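Local coordinates for adhesion and penetration protein autotransporter (Haemophilus influenzae, PDB 3SYJ) that promotes adherence of the bacterium to host cells and their invasion, mediates aggregation between bacteria, and is probably a serine protease, at residues S52-N57 with G219-I224; V59-E64 with W232-I237; Q66-V71 with T78-G83; D114-P119 with K256-E261. One frame throughout, in Å; residues are numbered along the deposited sequence.

Contact 1: S52-N57 with G219-I224; sequences SVVSRN and GSPMFI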
loop_
_atom_site.group_PDB
_atom_site.type_symbol
_atom_site.label_atom_id
_atom_site.label_comp_id
_atom_site.label_asym_id
_atom_site.label_seq_id
_atom_site.Cartn_x
_atom_site.Cartn_y
_atom_site.Cartn_z
ATOM N N SER A 52 41.797 -10.818 -35.854
ATOM C CA SER A 52 41.173 -10.189 -37.021
ATOM C C SER A 52 42.196 -9.532 -37.972
ATOM O O SER A 52 41.892 -9.274 -39.133
ATOM C CB SER A 52 40.084 -9.195 -36.597
ATOM O OG SER A 52 40.644 -8.002 -36.073
ATOM N N VAL A 53 43.412 -9.297 -37.484
ATOM C CA VAL A 53 44.474 -8.718 -38.313
ATOM C C VAL A 53 45.110 -9.747 -39.252
ATOM O O VAL A 53 45.921 -9.401 -40.120
ATOM C CB VAL A 53 45.594 -8.104 -37.454
ATOM C CG1 VAL A 53 45.009 -7.122 -36.456
ATOM C CG2 VAL A 53 46.373 -9.202 -36.740
ATOM N N VAL A 54 44.748 -11.012 -39.065
ATOM C CA VAL A 54 45.231 -12.086 -39.926
ATOM C C VAL A 54 44.271 -12.336 -41.086
ATOM O O VAL A 54 43.052 -12.424 -40.894
ATOM C CB VAL A 54 45.413 -13.401 -39.140
ATOM C CG1 VAL A 54 45.837 -14.534 -40.079
ATOM C CG2 VAL A 54 46.421 -13.204 -38.016
ATOM N N SER A 55 44.815 -12.453 -42.290
ATOM C CA SER A 55 43.965 -12.662 -43.448
ATOM C C SER A 55 43.244 -13.994 -43.306
ATOM O O SER A 55 43.769 -14.931 -42.718
ATOM C CB SER A 55 44.777 -12.619 -44.742
ATOM O OG SER A 55 45.697 -13.690 -44.795
ATOM N N ARG A 56 42.032 -14.063 -43.838
ATOM C CA ARG A 56 41.252 -15.291 -43.835
ATOM C C ARG A 56 42.025 -16.503 -44.363
ATOM O O ARG A 56 41.801 -17.625 -43.917
ATOM C CB ARG A 56 39.997 -15.100 -44.681
ATOM C CG ARG A 56 38.894 -14.314 -44.004
ATOM C CD ARG A 56 38.127 -15.239 -43.084
ATOM N NE ARG A 56 38.424 -14.936 -41.700
ATOM C CZ ARG A 56 38.422 -15.823 -40.711
ATOM N NH1 ARG A 56 38.167 -17.109 -40.942
ATOM N NH2 ARG A 56 38.703 -15.413 -39.482
ATOM N N ASN A 57 42.910 -16.296 -45.332
ATOM C CA ASN A 57 43.648 -17.422 -45.903
ATOM C C ASN A 57 44.901 -17.775 -45.112
ATOM O O ASN A 57 45.654 -18.660 -45.500
ATOM C CB ASN A 57 43.998 -17.168 -47.369
ATOM C CG ASN A 57 44.951 -16.016 -47.545
ATOM O OD1 ASN A 57 45.681 -15.651 -46.623
ATOM N ND2 ASN A 57 44.955 -15.430 -48.736
ATOM N N GLY A 219 54.668 -18.151 -44.371
ATOM C CA GLY A 219 54.159 -16.798 -44.464
ATOM C C GLY A 219 53.230 -16.454 -43.320
ATOM O O GLY A 219 53.134 -15.287 -42.934
ATOM N N SER A 220 52.552 -17.465 -42.777
ATOM C CA SER A 220 51.640 -17.261 -41.650
ATOM C C SER A 220 52.366 -16.567 -40.502
ATOM O O SER A 220 53.570 -16.747 -40.332
ATOM C CB SER A 220 51.034 -18.592 -41.178
ATOM O OG SER A 220 51.957 -19.308 -40.371
ATOM N N PRO A 221 51.630 -15.779 -39.705
ATOM C CA PRO A 221 52.237 -14.902 -38.706
ATOM C C PRO A 221 52.430 -15.560 -37.348
ATOM O O PRO A 221 51.699 -16.466 -36.961
ATOM C CB PRO A 221 51.194 -13.789 -38.547
ATOM C CG PRO A 221 49.936 -14.292 -39.213
ATOM C CD PRO A 221 50.162 -15.689 -39.670
ATOM N N MET A 222 53.405 -15.058 -36.610
ATOM C CA MET A 222 53.653 -15.500 -35.256
ATOM C C MET A 222 53.705 -14.228 -34.418
ATOM O O MET A 222 54.353 -13.256 -34.803
ATOM C CB MET A 222 54.962 -16.294 -35.221
ATOM C CG MET A 222 55.459 -16.711 -33.858
ATOM S SD MET A 222 56.845 -15.718 -33.289
ATOM C CE MET A 222 56.007 -14.711 -32.105
ATOM N N PHE A 223 52.991 -14.222 -33.295
ATOM C CA PHE A 223 52.824 -13.018 -32.489
ATOM C C PHE A 223 53.411 -13.193 -31.104
ATOM O O PHE A 223 53.388 -14.287 -30.546
ATOM C CB PHE A 223 51.337 -12.683 -32.342
ATOM C CG PHE A 223 50.621 -12.512 -33.644
ATOM C CD1 PHE A 223 50.484 -11.255 -34.212
ATOM C CD2 PHE A 223 50.083 -13.606 -34.302
ATOM C CE1 PHE A 223 49.821 -11.089 -35.422
ATOM C CE2 PHE A 223 49.415 -13.451 -35.508
ATOM C CZ PHE A 223 49.285 -12.183 -36.068
ATOM N N ILE A 224 53.924 -12.109 -30.534
ATOM C CA ILE A 224 54.472 -12.168 -29.190
ATOM C C ILE A 224 53.871 -11.070 -28.323
ATOM O O ILE A 224 53.621 -9.955 -28.795
ATOM C CB ILE A 224 56.025 -12.114 -29.197
ATOM C CG1 ILE A 224 56.601 -12.598 -27.855
ATOM C CG2 ILE A 224 56.534 -10.719 -29.587
ATOM C CD1 ILE A 224 58.104 -12.790 -27.867
#

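Contact 2: V59-E64 with W232-I237; sequences VAALVE and WLINGI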
loop_
_atom_site.group_PDB
_atom_site.type_symbol
_atom_site.label_atom_id
_atom_site.label_comp_id
_atom_site.label_asym_id
_atom_site.label_seq_id
_atom_site.Cartn_x
_atom_site.Cartn_y
_atom_site.Cartn_z
ATOM N N VAL A 59 47.809 -16.581 -44.693
ATOM C CA VAL A 59 49.191 -16.387 -45.131
ATOM C C VAL A 59 49.737 -14.978 -44.886
ATOM O O VAL A 59 50.899 -14.706 -45.198
ATOM C CB VAL A 59 49.406 -16.775 -46.609
ATOM C CG1 VAL A 59 48.943 -18.203 -46.859
ATOM C CG2 VAL A 59 48.683 -15.809 -47.521
ATOM N N ALA A 60 48.926 -14.084 -44.323
ATOM C CA ALA A 60 49.393 -12.706 -44.111
ATOM C C ALA A 60 48.763 -11.987 -42.927
ATOM O O ALA A 60 47.697 -12.370 -42.435
ATOM C CB ALA A 60 49.225 -11.874 -45.383
ATOM N N ALA A 61 49.431 -10.931 -42.480
ATOM C CA ALA A 61 48.937 -10.158 -41.353
ATOM C C ALA A 61 49.005 -8.662 -41.650
ATOM O O ALA A 61 49.897 -8.197 -42.365
ATOM C CB ALA A 61 49.716 -10.498 -40.090
ATOM N N LEU A 62 48.046 -7.923 -41.105
ATOM C CA LEU A 62 47.908 -6.496 -41.385
ATOM C C LEU A 62 48.821 -5.661 -40.479
ATOM O O LEU A 62 48.598 -5.578 -39.271
ATOM C CB LEU A 62 46.440 -6.079 -41.218
ATOM C CG LEU A 62 45.998 -4.697 -41.716
ATOM C CD1 LEU A 62 46.081 -4.573 -43.239
ATOM C CD2 LEU A 62 44.592 -4.418 -41.233
ATOM N N VAL A 63 49.850 -5.051 -41.067
ATOM C CA VAL A 63 50.836 -4.306 -40.291
ATOM C C VAL A 63 50.705 -2.780 -40.457
ATOM O O VAL A 63 51.319 -2.013 -39.713
ATOM C CB VAL A 63 52.286 -4.745 -40.637
ATOM C CG1 VAL A 63 52.491 -6.236 -40.363
ATOM C CG2 VAL A 63 52.605 -4.430 -42.082
ATOM N N GLU A 64 49.919 -2.347 -41.438
ATOM C CA GLU A 64 49.561 -0.939 -41.575
ATOM C C GLU A 64 48.203 -0.892 -42.254
ATOM O O GLU A 64 47.654 -1.938 -42.602
ATOM C CB GLU A 64 50.602 -0.184 -42.396
ATOM C CG GLU A 64 51.178 1.052 -41.685
ATOM C CD GLU A 64 50.119 2.084 -41.294
ATOM O OE1 GLU A 64 50.147 2.553 -40.133
ATOM O OE2 GLU A 64 49.263 2.423 -42.142
ATOM N N TRP A 232 49.979 -6.944 -28.000
ATOM C CA TRP A 232 50.381 -8.006 -28.902
ATOM C C TRP A 232 51.126 -7.357 -30.068
ATOM O O TRP A 232 50.723 -6.305 -30.575
ATOM C CB TRP A 232 49.176 -8.811 -29.388
ATOM C CG TRP A 232 48.649 -9.801 -28.379
ATOM C CD1 TRP A 232 47.548 -9.658 -27.576
ATOM C CD2 TRP A 232 49.202 -11.089 -28.073
ATOM N NE1 TRP A 232 47.382 -10.781 -26.789
ATOM C CE2 TRP A 232 48.386 -11.675 -27.075
ATOM C CE3 TRP A 232 50.309 -11.807 -28.544
ATOM C CZ2 TRP A 232 48.636 -12.943 -26.549
ATOM C CZ3 TRP A 232 50.558 -13.078 -28.011
ATOM C CH2 TRP A 232 49.726 -13.624 -27.028
ATOM N N LEU A 233 52.240 -7.959 -30.462
ATOM C CA LEU A 233 53.015 -7.480 -31.601
ATOM C C LEU A 233 53.213 -8.652 -32.525
ATOM O O LEU A 233 53.299 -9.793 -32.058
ATOM C CB LEU A 233 54.385 -6.967 -31.149
ATOM C CG LEU A 233 54.400 -5.739 -30.240
ATOM C CD1 LEU A 233 55.660 -5.686 -29.404
ATOM C CD2 LEU A 233 54.282 -4.497 -31.080
ATOM N N ILE A 234 53.276 -8.406 -33.827
ATOM C CA ILE A 234 53.694 -9.480 -34.704
ATOM C C ILE A 234 55.206 -9.592 -34.562
ATOM O O ILE A 234 55.913 -8.583 -34.587
ATOM C CB ILE A 234 53.266 -9.302 -36.184
ATOM C CG1 ILE A 234 53.813 -10.476 -37.005
ATOM C CG2 ILE A 234 53.745 -7.975 -36.742
ATOM C CD1 ILE A 234 53.238 -10.598 -38.382
ATOM N N ASN A 235 55.697 -10.816 -34.375
ATOM C CA ASN A 235 57.118 -11.028 -34.118
ATOM C C ASN A 235 57.836 -11.625 -35.316
ATOM O O ASN A 235 58.991 -11.316 -35.569
ATOM C CB ASN A 235 57.308 -11.902 -32.876
ATOM C CG ASN A 235 58.771 -12.060 -32.476
ATOM O OD1 ASN A 235 59.594 -11.159 -32.673
ATOM N ND2 ASN A 235 59.095 -13.210 -31.903
ATOM N N GLY A 236 57.152 -12.480 -36.062
ATOM C CA GLY A 236 57.789 -13.107 -37.201
ATOM C C GLY A 236 56.819 -13.791 -38.130
ATOM O O GLY A 236 55.613 -13.871 -37.853
ATOM N N ILE A 237 57.346 -14.284 -39.244
ATOM C CA ILE A 237 56.535 -15.023 -40.203
ATOM C C ILE A 237 57.121 -16.416 -40.427
ATOM O O ILE A 237 58.342 -16.584 -40.507
ATOM C CB ILE A 237 56.440 -14.270 -41.531
ATOM C CG1 ILE A 237 57.842 -13.940 -42.052
ATOM C CG2 ILE A 237 55.626 -12.987 -41.341
ATOM C CD1 ILE A 237 57.838 -13.310 -43.435
#

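Contact 3: Q66-V71 with T78-G83; sequences QYIVSV and TDVDFG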
loop_
_atom_site.group_PDB
_atom_site.type_symbol
_atom_site.label_atom_id
_atom_site.label_comp_id
_atom_site.label_asym_id
_atom_site.label_seq_id
_atom_site.Cartn_x
_atom_site.Cartn_y
_atom_site.Cartn_z
ATOM N N GLN A 66 47.275 -0.101 -45.225
ATOM C CA GLN A 66 47.260 -0.729 -46.547
ATOM C C GLN A 66 48.476 -1.618 -46.803
ATOM O O GLN A 66 48.896 -1.776 -47.944
ATOM C CB GLN A 66 47.108 0.317 -47.668
ATOM C CG GLN A 66 48.210 1.385 -47.727
ATOM C CD GLN A 66 48.102 2.311 -48.955
ATOM O OE1 GLN A 66 47.441 1.982 -49.947
ATOM N NE2 GLN A 66 48.761 3.470 -48.885
ATOM N N TYR A 67 49.044 -2.198 -45.747
ATOM C CA TYR A 67 50.195 -3.090 -45.908
ATOM C C TYR A 67 50.067 -4.405 -45.132
ATOM O O TYR A 67 49.571 -4.438 -44.006
ATOM C CB TYR A 67 51.498 -2.390 -45.519
ATOM C CG TYR A 67 51.845 -1.211 -46.387
ATOM C CD1 TYR A 67 52.660 -1.360 -47.498
ATOM C CD2 TYR A 67 51.357 0.055 -46.090
ATOM C CE1 TYR A 67 52.981 -0.281 -48.290
ATOM C CE2 TYR A 67 51.670 1.143 -46.877
ATOM C CZ TYR A 67 52.481 0.970 -47.976
ATOM O OH TYR A 67 52.797 2.049 -48.766
ATOM N N ILE A 68 50.520 -5.488 -45.753
ATOM C CA ILE A 68 50.566 -6.784 -45.093
ATOM C C ILE A 68 51.988 -7.307 -45.118
ATOM O O ILE A 68 52.876 -6.706 -45.736
ATOM C CB ILE A 68 49.645 -7.806 -45.774
ATOM C CG1 ILE A 68 49.958 -7.898 -47.271
ATOM C CG2 ILE A 68 48.189 -7.437 -45.539
ATOM C CD1 ILE A 68 49.203 -8.998 -47.985
ATOM N N VAL A 69 52.207 -8.424 -44.433
ATOM C CA VAL A 69 53.520 -9.063 -44.402
ATOM C C VAL A 69 53.355 -10.560 -44.629
ATOM O O VAL A 69 52.381 -11.159 -44.171
ATOM C CB VAL A 69 54.251 -8.799 -43.075
ATOM C CG1 VAL A 69 53.643 -9.619 -41.945
ATOM C CG2 VAL A 69 55.724 -9.111 -43.217
ATOM N N SER A 70 54.295 -11.152 -45.358
ATOM C CA SER A 70 54.267 -12.579 -45.669
ATOM C C SER A 70 55.623 -12.971 -46.246
ATOM O O SER A 70 56.531 -12.147 -46.277
ATOM C CB SER A 70 53.150 -12.892 -46.668
ATOM O OG SER A 70 52.944 -14.285 -46.796
ATOM N N VAL A 71 55.771 -14.217 -46.694
ATOM C CA VAL A 71 57.017 -14.636 -47.339
ATOM C C VAL A 71 56.960 -14.391 -48.853
ATOM O O VAL A 71 55.900 -14.510 -49.475
ATOM C CB VAL A 71 57.380 -16.140 -47.048
ATOM C CG1 VAL A 71 57.823 -16.333 -45.597
ATOM C CG2 VAL A 71 56.221 -17.069 -47.395
ATOM N N THR A 78 46.966 -12.929 -54.874
ATOM C CA THR A 78 46.925 -11.569 -55.409
ATOM C C THR A 78 46.056 -10.645 -54.568
ATOM O O THR A 78 45.911 -9.468 -54.884
ATOM C CB THR A 78 46.374 -11.566 -56.839
ATOM O OG1 THR A 78 45.095 -12.213 -56.850
ATOM C CG2 THR A 78 47.308 -12.313 -57.759
ATOM N N ASP A 79 45.475 -11.181 -53.500
ATOM C CA ASP A 79 44.571 -10.408 -52.656
ATOM C C ASP A 79 44.361 -11.073 -51.305
ATOM O O ASP A 79 44.697 -12.245 -51.117
ATOM C CB ASP A 79 43.227 -10.207 -53.363
ATOM C CG ASP A 79 42.655 -11.496 -53.911
ATOM O OD1 ASP A 79 42.542 -12.472 -53.142
ATOM O OD2 ASP A 79 42.311 -11.534 -55.112
ATOM N N VAL A 80 43.812 -10.316 -50.360
ATOM C CA VAL A 80 43.502 -10.852 -49.041
ATOM C C VAL A 80 42.136 -10.361 -48.605
ATOM O O VAL A 80 41.621 -9.385 -49.150
ATOM C CB VAL A 80 44.554 -10.442 -47.984
ATOM C CG1 VAL A 80 45.877 -11.164 -48.238
ATOM C CG2 VAL A 80 44.756 -8.936 -47.978
ATOM N N ASP A 81 41.538 -11.033 -47.628
ATOM C CA ASP A 81 40.324 -10.510 -47.016
ATOM C C ASP A 81 40.320 -10.788 -45.524
ATOM O O ASP A 81 41.135 -11.563 -45.034
ATOM C CB ASP A 81 39.053 -11.042 -47.703
ATOM C CG ASP A 81 38.947 -12.552 -47.665
ATOM O OD1 ASP A 81 39.925 -13.222 -47.261
ATOM O OD2 ASP A 81 37.879 -13.070 -48.050
ATOM N N PHE A 82 39.399 -10.156 -44.808
ATOM C CA PHE A 82 39.421 -10.169 -43.354
ATOM C C PHE A 82 38.023 -10.326 -42.794
ATOM O O PHE A 82 37.041 -10.203 -43.521
ATOM C CB PHE A 82 40.027 -8.867 -42.828
ATOM C CG PHE A 82 41.406 -8.585 -43.349
ATOM C CD1 PHE A 82 42.523 -9.081 -42.696
ATOM C CD2 PHE A 82 41.586 -7.819 -44.492
ATOM C CE1 PHE A 82 43.799 -8.823 -43.176
ATOM C CE2 PHE A 82 42.849 -7.559 -44.979
ATOM C CZ PHE A 82 43.963 -8.061 -44.314
ATOM N N GLY A 83 37.934 -10.593 -41.495
ATOM C CA GLY A 83 36.650 -10.676 -40.829
ATOM C C GLY A 83 36.404 -12.034 -40.214
ATOM O O GLY A 83 37.321 -12.671 -39.690
#

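Contact 4: D114-P119 with K256-E261; sequences DDYHNP and KSYFDE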
loop_
_atom_site.group_PDB
_atom_site.type_symbol
_atom_site.label_atom_id
_atom_site.label_comp_id
_atom_site.label_asym_id
_atom_site.label_seq_id
_atom_site.Cartn_x
_atom_site.Cartn_y
_atom_site.Cartn_z
ATOM N N ASP A 114 65.990 -13.101 -48.234
ATOM C CA ASP A 114 65.026 -12.468 -49.132
ATOM C C ASP A 114 63.700 -13.218 -49.325
ATOM O O ASP A 114 62.927 -12.885 -50.223
ATOM C CB ASP A 114 65.679 -12.130 -50.488
ATOM C CG ASP A 114 66.222 -13.359 -51.210
ATOM O OD1 ASP A 114 65.891 -14.488 -50.795
ATOM O OD2 ASP A 114 66.973 -13.194 -52.196
ATOM N N ASP A 115 63.432 -14.220 -48.492
ATOM C CA ASP A 115 62.108 -14.842 -48.481
ATOM C C ASP A 115 61.222 -14.020 -47.542
ATOM O O ASP A 115 60.926 -14.426 -46.412
ATOM C CB ASP A 115 62.187 -16.303 -48.032
ATOM C CG ASP A 115 60.950 -17.109 -48.407
ATOM O OD1 ASP A 115 60.036 -16.565 -49.069
ATOM O OD2 ASP A 115 60.896 -18.300 -48.037
ATOM N N TYR A 116 60.819 -12.848 -48.019
ATOM C CA TYR A 116 60.128 -11.876 -47.188
ATOM C C TYR A 116 59.586 -10.778 -48.079
ATOM O O TYR A 116 60.316 -10.243 -48.908
ATOM C CB TYR A 116 61.117 -11.278 -46.186
ATOM C CG TYR A 116 60.503 -10.373 -45.142
ATOM C CD1 TYR A 116 60.451 -10.760 -43.814
ATOM C CD2 TYR A 116 59.982 -9.126 -45.483
ATOM C CE1 TYR A 116 59.901 -9.937 -42.849
ATOM C CE2 TYR A 116 59.427 -8.292 -44.521
ATOM C CZ TYR A 116 59.390 -8.708 -43.207
ATOM O OH TYR A 116 58.846 -7.904 -42.237
ATOM N N HIS A 117 58.309 -10.447 -47.928
ATOM C CA HIS A 117 57.758 -9.301 -48.654
ATOM C C HIS A 117 56.680 -8.524 -47.878
ATOM O O HIS A 117 56.041 -9.060 -46.969
ATOM C CB HIS A 117 57.280 -9.689 -50.067
ATOM C CG HIS A 117 56.051 -10.547 -50.095
ATOM N ND1 HIS A 117 55.638 -11.210 -51.232
ATOM C CD2 HIS A 117 55.151 -10.858 -49.132
ATOM C CE1 HIS A 117 54.533 -11.888 -50.970
ATOM N NE2 HIS A 117 54.216 -11.692 -49.703
ATOM N N ASN A 118 56.498 -7.256 -48.249
ATOM C CA ASN A 118 55.555 -6.350 -47.592
ATOM C C ASN A 118 54.547 -5.761 -48.578
ATOM O O ASN A 118 54.637 -4.586 -48.930
ATOM C CB ASN A 118 56.309 -5.204 -46.926
ATOM C CG ASN A 118 56.506 -5.416 -45.444
ATOM O OD1 ASN A 118 55.549 -5.668 -44.711
ATOM N ND2 ASN A 118 57.744 -5.292 -44.986
ATOM N N PRO A 119 53.585 -6.578 -49.030
ATOM C CA PRO A 119 52.618 -6.163 -50.051
ATOM C C PRO A 119 51.820 -4.922 -49.665
ATOM O O PRO A 119 51.443 -4.742 -48.504
ATOM C CB PRO A 119 51.684 -7.369 -50.162
ATOM C CG PRO A 119 52.501 -8.525 -49.712
ATOM C CD PRO A 119 53.409 -7.984 -48.639
ATOM N N LYS A 256 61.018 -4.000 -39.265
ATOM C CA LYS A 256 60.407 -2.691 -39.081
ATOM C C LYS A 256 61.090 -1.597 -39.909
ATOM O O LYS A 256 60.431 -0.686 -40.405
ATOM C CB LYS A 256 60.449 -2.328 -37.597
ATOM C CG LYS A 256 59.675 -1.086 -37.204
ATOM C CD LYS A 256 58.318 -1.454 -36.633
ATOM C CE LYS A 256 57.812 -0.385 -35.668
ATOM N NZ LYS A 256 58.682 -0.253 -34.460
ATOM N N SER A 257 62.411 -1.683 -40.051
ATOM C CA SER A 257 63.167 -0.677 -40.796
ATOM C C SER A 257 62.933 -0.800 -42.285
ATOM O O SER A 257 62.908 0.198 -43.004
ATOM C CB SER A 257 64.663 -0.795 -40.516
ATOM O OG SER A 257 65.029 -0.004 -39.401
ATOM N N TYR A 258 62.786 -2.031 -42.750
ATOM C CA TYR A 258 62.510 -2.266 -44.155
ATOM C C TYR A 258 61.121 -1.755 -44.468
ATOM O O TYR A 258 60.905 -1.100 -45.486
ATOM C CB TYR A 258 62.608 -3.751 -44.469
ATOM C CG TYR A 258 62.123 -4.152 -45.839
ATOM C CD1 TYR A 258 62.803 -3.756 -46.983
ATOM C CD2 TYR A 258 61.004 -4.962 -45.986
ATOM C CE1 TYR A 258 62.372 -4.144 -48.242
ATOM C CE2 TYR A 258 60.567 -5.358 -47.234
ATOM C CZ TYR A 258 61.255 -4.946 -48.360
ATOM O OH TYR A 258 60.819 -5.336 -49.604
ATOM N N PHE A 259 60.173 -2.039 -43.586
ATOM C CA PHE A 259 58.821 -1.574 -43.827
ATOM C C PHE A 259 58.769 -0.050 -43.902
ATOM O O PHE A 259 58.063 0.502 -44.738
ATOM C CB PHE A 259 57.850 -2.054 -42.759
ATOM C CG PHE A 259 56.502 -1.426 -42.883
ATOM C CD1 PHE A 259 55.627 -1.839 -43.872
ATOM C CD2 PHE A 259 56.130 -0.381 -42.052
ATOM C CE1 PHE A 259 54.385 -1.247 -44.011
ATOM C CE2 PHE A 259 54.892 0.214 -42.189
ATOM C CZ PHE A 259 54.020 -0.222 -43.174
ATOM N N ASP A 260 59.514 0.618 -43.024
ATOM C CA ASP A 260 59.573 2.076 -43.017
ATOM C C ASP A 260 60.067 2.612 -44.352
ATOM O O ASP A 260 59.577 3.631 -44.836
ATOM C CB ASP A 260 60.455 2.591 -41.874
ATOM C CG ASP A 260 59.780 2.470 -40.516
ATOM O OD1 ASP A 260 58.573 2.140 -40.482
ATOM O OD2 ASP A 260 60.454 2.701 -39.483
ATOM N N GLU A 261 61.029 1.926 -44.958
ATOM C CA GLU A 261 61.513 2.345 -46.269
ATOM C C GLU A 261 60.431 2.229 -47.341
ATOM O O GLU A 261 60.335 3.077 -48.224
ATOM C CB GLU A 261 62.750 1.550 -46.675
ATOM C CG GLU A 261 63.974 1.865 -45.838
ATOM C CD GLU A 261 65.141 0.961 -46.168
ATOM O OE1 GLU A 261 65.077 0.273 -47.207
ATOM O OE2 GLU A 261 66.118 0.936 -45.388
#

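Contact 1: S52-N57 with G219-I224
Directly after the GDSGS signature of the peptidase S6 domain, strand 221-226 sets P221 and F223 against V53 and V54 of the loop that precedes strand 61-64. The signature holds S218, probably the catalytic serine, whose side chain lies about 10 Å from that of P221. V54 carries most of the contact with one branch: CG2 meets F223 CZ at 3.6 Å, arriving at the edge of the ring near its plane. The same V54 CG2 also approaches P221 CG, at 3.9 Å. With V54 CG1 anti to the backbone N (chi1 177°), CG2 falls beside that nitrogen and drops between ring edge and proline. V53 adds a looser touch, its CG2 lying 4.1 Å from F223 CE1 as the two side chains slide past each other. Beyond the valines the loop holds its own shape by polar bonds: S55 OG donates to N57 OD1 over 2.7 Å, from above the amide plane (42° out of it), and N57 OD1 also accepts the backbone N of V59. On the strand side, S220 OG is held by D217 O and R153 NH2. I154 of strand 151-155 touches both V54 and P221, extending the apolar surface. The loop and the strand that follows the turn carrying S218 therefore meet through apolar side chains, with no hydrogen bond between the two segments.

Contact 2: V59-E64 with W232-I237
V59 O takes a hydrogen bond from S70 OG, which ties down the chain leading into strand 61-64, where A61 and V63 cover I234. A61 O is bonded in turn to V69 N, pairing strand 61-64 with strand 67-69. Across the contact itself everything is apolar and turns on the two branches of I234. The longer branch runs fully extended from the main chain (chi1 178°, chi2 167°), which carries CD1 of I234 out to A61 CB at 3.9 Å. The other branch, I234 CG2, faces V63 CG1 at a looser 4.2 Å, so the isoleucine straddles two alternate residues of strand 61-64; the residue between them, L62, points away. All three of these side chains are buried, and V69 and P221 also touch I234, closing in around it. Just beyond I234, N235 and G236 both face M222 of strand 221-226 in a classic beta bulge, where G236 O pairs with M222 N. A strand pair of the N-terminal half of the protease thus rests on the antiparallel sheet of the second half that holds strands 221-226 and 231-238, an interface consistent with the two packed beta lobes of chymotrypsin-like PA-clan peptidases.

Contact 3: Q66-V71 with T78-G83
In what is probably the N-terminal beta lobe of the protease, as in chymotrypsin-like peptidases, I68 on strand 67-69 fills the apolar interior against V80 and F82, which follow it closely in the chain. I68 and V80 reach toward each other tip to tip, I68 CD1 standing 4.0 Å from V80 CG1. The isoleucine sends CG1 into the position between its backbone N and carbonyl carbon (chi1 54°) and then extends (chi2 173°), which aims CD1 at the valine and leaves CG2 for the ring. That second branch meets F82 more loosely: I68 CG2 comes to 4.4 Å from F82 CZ, at the ring edge and near its plane. D79, just before V80, points away from I68 and is partly exposed. L121 touches both I68 and V80 and joins them from strand 120-121. Just before that strand, P119 O accepts the backbone N of I68, and H117 N likewise bonds S70 O. On strand 67-69 the residues either side of I68 serve other neighbours: Y67 makes an edge-to-face contact with F259 of helix 256-266, while V69 packs on I234 and I237 of strand 231-238.

Contact 4: D114-P119 with K256-E261
The tight part of this contact gathers around N118, whose side-chain amide lies between Y258 and F259 of helix 256-266. Its closest approach is 3.4 Å, from the atom modelled as N118 ND2 to Y258 CD2, although which end of the amide is nitrogen is not secure. The amide is tilted 29° from the Y258 ring and meets it obliquely. F259 is met more steeply, at 61° between amide and ring, with N118 CG 4.0 Å from F259 CD1. One end of the amide also lies at the edge of the Y116 ring. Packing is looser between the tyrosines, which run past one another in opposite directions, Y116 CE2 approaching Y258 CD2 to 4.0 Å in an oblique meeting. A chi1 of 170° swings the Y258 ring off the helix onto the loop. On the solvent side the helix carries S257, which is exposed, and D260, partly so, and neither touches the loop. One residue before Y116, D115 OD2 takes H73 ND1 in a hydrogen bond and R239 NE in a salt bridge, a setting that fits the aspartate of a Ser-His-Asp triad with S218. The loop carrying this probable triad member thus meets the helix through obliquely packed rings and an amide, while the two phenol groups are held from beyond the segments, Y116 OH by R255 N and Y258 OH by N102 O.

All four contacts lie in the N-terminal peptidase domain, at one end of the long beta-solenoid passenger. Contacts 1 and 2 are the closest, centres about 6 Å apart, and share the neighbouring strands 221-226 and 231-238. Contact 3 is nested within both along the chain, its centre about 9 Å from that of contact 1 and about 10 Å from that of contact 2; paired strands 61-64 and 67-69 join it to the latter. Contact 4 opens after contact 3 closes and crosses contacts 1 and 2; it touches contacts 2 and 3, but its nearest atoms stay about 7 Å from contact 1. Early and late parts of the chain are thus interlocked within the protease; contacts 1 and 4 come nearest the probable catalytic residues.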